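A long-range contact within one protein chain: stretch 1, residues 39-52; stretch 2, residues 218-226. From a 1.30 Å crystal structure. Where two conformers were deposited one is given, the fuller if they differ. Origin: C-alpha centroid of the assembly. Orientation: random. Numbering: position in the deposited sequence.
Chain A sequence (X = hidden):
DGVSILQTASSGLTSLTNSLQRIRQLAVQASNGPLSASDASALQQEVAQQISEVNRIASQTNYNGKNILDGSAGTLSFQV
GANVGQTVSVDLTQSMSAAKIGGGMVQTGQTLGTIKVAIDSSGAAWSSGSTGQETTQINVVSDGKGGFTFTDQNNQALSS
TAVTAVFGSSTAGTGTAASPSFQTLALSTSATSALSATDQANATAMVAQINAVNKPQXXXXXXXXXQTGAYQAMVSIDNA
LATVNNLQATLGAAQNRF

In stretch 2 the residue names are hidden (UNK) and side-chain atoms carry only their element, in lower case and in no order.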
# COMPACT_ATOMS: atom_id res chain seq x y z
N ASP A 39 15.15 -9.19 -17.88
CA ASP A 39 14.78 -7.83 -17.47
C ASP A 39 14.10 -7.82 -16.10
O ASP A 39 14.39 -6.93 -15.27
CB ASP A 39 13.97 -7.12 -18.54
CG ASP A 39 14.79 -6.79 -19.77
OD1 ASP A 39 16.05 -6.86 -19.70
OD2 ASP A 39 14.21 -6.43 -20.79
N ALA A 40 13.24 -8.80 -15.84
CA ALA A 40 12.57 -8.89 -14.54
C ALA A 40 13.59 -9.13 -13.44
O ALA A 40 13.49 -8.52 -12.38
CB ALA A 40 11.55 -10.02 -14.55
N SER A 41 14.55 -10.02 -13.68
CA SER A 41 15.64 -10.30 -12.73
C SER A 41 16.47 -9.04 -12.46
O SER A 41 16.75 -8.71 -11.30
CB SER A 41 16.54 -11.42 -13.27
OG SER A 41 17.65 -11.68 -12.42
N ALA A 42 16.84 -8.32 -13.51
CA ALA A 42 17.65 -7.11 -13.36
C ALA A 42 16.91 -6.04 -12.56
O ALA A 42 17.51 -5.41 -11.69
CB ALA A 42 18.04 -6.56 -14.71
N LEU A 43 15.63 -5.84 -12.85
CA LEU A 43 14.83 -4.87 -12.09
C LEU A 43 14.73 -5.26 -10.62
O LEU A 43 14.89 -4.41 -9.72
CB LEU A 43 13.45 -4.68 -12.73
CG LEU A 43 13.50 -3.92 -14.06
CD1 LEU A 43 12.21 -4.10 -14.84
CD2 LEU A 43 13.83 -2.45 -13.87
N GLN A 44 14.53 -6.54 -10.33
CA GLN A 44 14.42 -6.96 -8.95
C GLN A 44 15.76 -6.86 -8.21
O GLN A 44 15.77 -6.54 -7.02
CB GLN A 44 13.81 -8.36 -8.82
CG GLN A 44 13.75 -8.90 -7.40
CD GLN A 44 12.97 -8.03 -6.42
OE1 GLN A 44 12.14 -7.21 -6.81
NE2 GLN A 44 13.21 -8.22 -5.14
N GLN A 45 16.87 -7.12 -8.89
CA GLN A 45 18.18 -6.87 -8.29
C GLN A 45 18.31 -5.41 -7.84
O GLN A 45 18.84 -5.14 -6.75
CB GLN A 45 19.30 -7.22 -9.28
CG GLN A 45 20.69 -6.93 -8.74
CD GLN A 45 21.78 -7.34 -9.70
OE1 GLN A 45 21.84 -8.49 -10.13
NE2 GLN A 45 22.65 -6.39 -10.07
N GLU A 46 17.85 -4.47 -8.66
CA GLU A 46 17.91 -3.06 -8.28
C GLU A 46 17.06 -2.79 -7.02
O GLU A 46 17.48 -2.06 -6.12
CB GLU A 46 17.49 -2.13 -9.43
CG GLU A 46 18.40 -2.16 -10.65
CD GLU A 46 19.85 -1.78 -10.35
OE1 GLU A 46 20.12 -0.84 -9.56
OE2 GLU A 46 20.75 -2.40 -10.97
N VAL A 47 15.89 -3.44 -6.93
CA VAL A 47 15.06 -3.31 -5.73
C VAL A 47 15.79 -3.88 -4.53
O VAL A 47 15.82 -3.26 -3.48
CB VAL A 47 13.68 -3.98 -5.92
CG1 VAL A 47 12.93 -4.08 -4.60
CG2 VAL A 47 12.86 -3.19 -6.94
N ALA A 48 16.41 -5.05 -4.69
CA ALA A 48 17.15 -5.66 -3.58
C ALA A 48 18.27 -4.74 -3.09
O ALA A 48 18.51 -4.64 -1.88
CB ALA A 48 17.72 -6.99 -4.02
N GLN A 49 18.97 -4.07 -4.01
CA GLN A 49 20.01 -3.12 -3.60
C GLN A 49 19.41 -2.01 -2.74
O GLN A 49 20.03 -1.56 -1.76
CB GLN A 49 20.70 -2.47 -4.81
CG GLN A 49 21.55 -3.37 -5.69
CD GLN A 49 22.76 -3.87 -4.95
OE1 GLN A 49 23.80 -3.20 -4.82
NE2 GLN A 49 22.63 -5.07 -4.44
N GLN A 50 18.23 -1.52 -3.12
CA GLN A 50 17.59 -0.45 -2.34
C GLN A 50 17.11 -0.94 -0.98
O GLN A 50 17.21 -0.21 0.01
CB GLN A 50 16.46 0.21 -3.12
CG GLN A 50 16.91 0.92 -4.39
CD GLN A 50 18.01 1.93 -4.13
OE1 GLN A 50 17.91 2.74 -3.20
NE2 GLN A 50 19.04 1.91 -4.96
N ILE A 51 16.59 -2.17 -0.92
CA ILE A 51 16.19 -2.74 0.35
C ILE A 51 17.41 -2.84 1.28
O ILE A 51 17.31 -2.54 2.48
CB ILE A 51 15.50 -4.11 0.16
CG1 ILE A 51 14.16 -3.93 -0.57
CG2 ILE A 51 15.21 -4.73 1.51
CD1 ILE A 51 13.53 -5.23 -1.04
N SER A 52 18.56 -3.24 0.74
CA SER A 52 19.79 -3.30 1.53
C SER A 52 20.17 -1.91 2.08
O SER A 52 20.58 -1.79 3.24
CB SER A 52 20.95 -3.87 0.70
OG SER A 52 20.73 -5.23 0.34
N UNK A 218 5.59 -5.92 3.40
CA UNK A 218 6.49 -4.87 3.87
C UNK A 218 7.63 -4.69 2.86
O UNK A 218 7.86 -5.53 1.98
c UNK A 218 5.93 -5.25 6.32
c UNK A 218 7.07 -5.18 5.27
o UNK A 218 7.78 -6.42 5.23
N UNK A 219 8.35 -3.58 2.99
CA UNK A 219 9.44 -3.27 2.04
C UNK A 219 10.42 -4.45 1.94
O UNK A 219 10.88 -4.78 0.86
c UNK A 219 11.39 -1.75 1.59
c UNK A 219 10.12 -1.95 2.42
c UNK A 219 9.15 -0.78 2.23
N UNK A 220 10.69 -5.11 3.07
CA UNK A 220 11.60 -6.25 3.11
C UNK A 220 11.30 -7.34 2.10
O UNK A 220 12.23 -7.93 1.55
c UNK A 220 11.61 -6.86 4.52
o UNK A 220 10.32 -7.32 4.89
N UNK A 221 10.02 -7.60 1.86
CA UNK A 221 9.61 -8.73 1.03
C UNK A 221 9.00 -8.34 -0.31
O UNK A 221 8.33 -9.16 -0.94
n UNK A 221 10.52 -11.09 2.47
o UNK A 221 8.92 -10.68 3.98
c UNK A 221 9.38 -10.52 2.85
c UNK A 221 8.66 -9.66 1.82
N UNK A 222 9.29 -7.12 -0.80
CA UNK A 222 8.84 -6.72 -2.12
C UNK A 222 9.61 -7.43 -3.22
O UNK A 222 10.82 -7.61 -3.15
c UNK A 222 8.97 -5.21 -2.30
c UNK A 222 8.05 -4.40 -1.37
c UNK A 222 8.29 -2.92 -1.58
c UNK A 222 6.58 -4.76 -1.60
N UNK A 223 8.87 -7.80 -4.26
CA UNK A 223 9.47 -8.43 -5.44
C UNK A 223 8.69 -7.96 -6.66
O UNK A 223 7.49 -8.24 -6.76
o UNK A 223 10.93 -11.62 -6.20
o UNK A 223 9.94 -10.25 -7.55
c UNK A 223 10.16 -10.66 -6.42
c UNK A 223 9.48 -9.96 -5.28
N UNK A 224 9.37 -7.25 -7.55
CA UNK A 224 8.72 -6.61 -8.71
C UNK A 224 8.87 -7.42 -9.99
O UNK A 224 8.55 -6.94 -11.07
c UNK A 224 10.68 -5.07 -9.32
c UNK A 224 8.92 -4.34 -7.65
c UNK A 224 11.13 -3.69 -9.76
c UNK A 224 9.19 -5.14 -8.91
N UNK A 225 9.32 -8.67 -9.86
CA UNK A 225 9.58 -9.51 -11.01
C UNK A 225 8.31 -10.12 -11.60
O UNK A 225 8.40 -10.83 -12.60
c UNK A 225 10.60 -10.61 -10.67
o UNK A 225 10.04 -11.61 -9.84
N UNK A 226 7.16 -9.89 -10.95
CA UNK A 226 5.86 -10.24 -11.51
C UNK A 226 4.99 -9.00 -11.46
O UNK A 226 5.23 -8.09 -10.66
o UNK A 226 4.81 -10.86 -9.42
c UNK A 226 5.15 -11.35 -10.73
c UNK A 226 6.00 -12.60 -10.64

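Position 218 has three side-chain atoms: a first carbon carrying one oxygen and one carbon. None reaches stretch 1. A beta-branched hydroxyl side chain is threonine, Thr-218.

Position 219 has three carbons, forked at the first, and no polar atom. One of its carbons lies 4.1 Å from Ile-51 CG1, an apolar contact. The backbone O of 219 is 3.3 Å from Ile-51 CD1. This is valine, Val-219.

Position 220 has one carbon followed by one oxygen. The CA-to-CB bond points away from stretch 1. The pattern is that of serine. Ser-220 OG and Thr-218 OG1 are hydrogen-bonded at 2.7 Å, and either could be the donor.

Position 221 has two carbons, the second carrying one oxygen and one nitrogen. It makes no contact with stretch 1. The group is an amide, so the residue is asparagine. The CA-to-CB bond of Asn-221 points away from stretch 1.

Position 222 has four carbons, forked at the second. The side chain comes no nearer than 4.7 Å to stretch 1, but the backbone O of 222 accepts a hydrogen bond from Gln-44 NE2 at 3.2 Å. This is leucine, Leu-222.

Position 223 has two carbons, the second carrying two oxygens. The CA of 223 lies 3.2 Å from Gln-44 OE1, and a carboxylate oxygen is 3.8 Å from that same OE1; neither is a hydrogen bond. A short carboxylate is aspartate. Asp-223 OD1 accepts two hydrogen bonds from position 225, one from its backbone N at 2.9 Å and one from its side-chain oxygen at 2.7 Å.

Position 224 has four carbons, forked at the first, with one arm two carbons long. The end of that arm lies 3.3 Å from Val-47 CG2 and 3.9 Å from Leu-43 CB. The backbone N of 224 donates to Gln-44 OE1 at 2.9 Å. This is isoleucine, Ile-224.

Position 225 has one carbon and one oxygen. Its CB is 4.0 Å from Ala-40 CB, and the backbones approach closely, 4.7 Å between Ala-40 CA and the CA of 225. This is again serine, Ser-225.

Position 226 has a first carbon carrying one oxygen and one carbon, without contact to stretch 1. As at 218, it is threonine. The CA-to-CB bond of Thr-226 points away from stretch 1. Its side chain caps a backbone N just past the stretch.

Ala-40, Leu-43, Gln-44, Val-47 and Ile-51 face the loop, following the helical repeat. Gln-44 uses both ends of its amide. These two hydrogen bonds tie the backbone at 222 and 224 to the helix. Apolar contacts from Ile-224 and Val-219 complete the join.

Stretch 2, residues 218-226: TVSNLDIST
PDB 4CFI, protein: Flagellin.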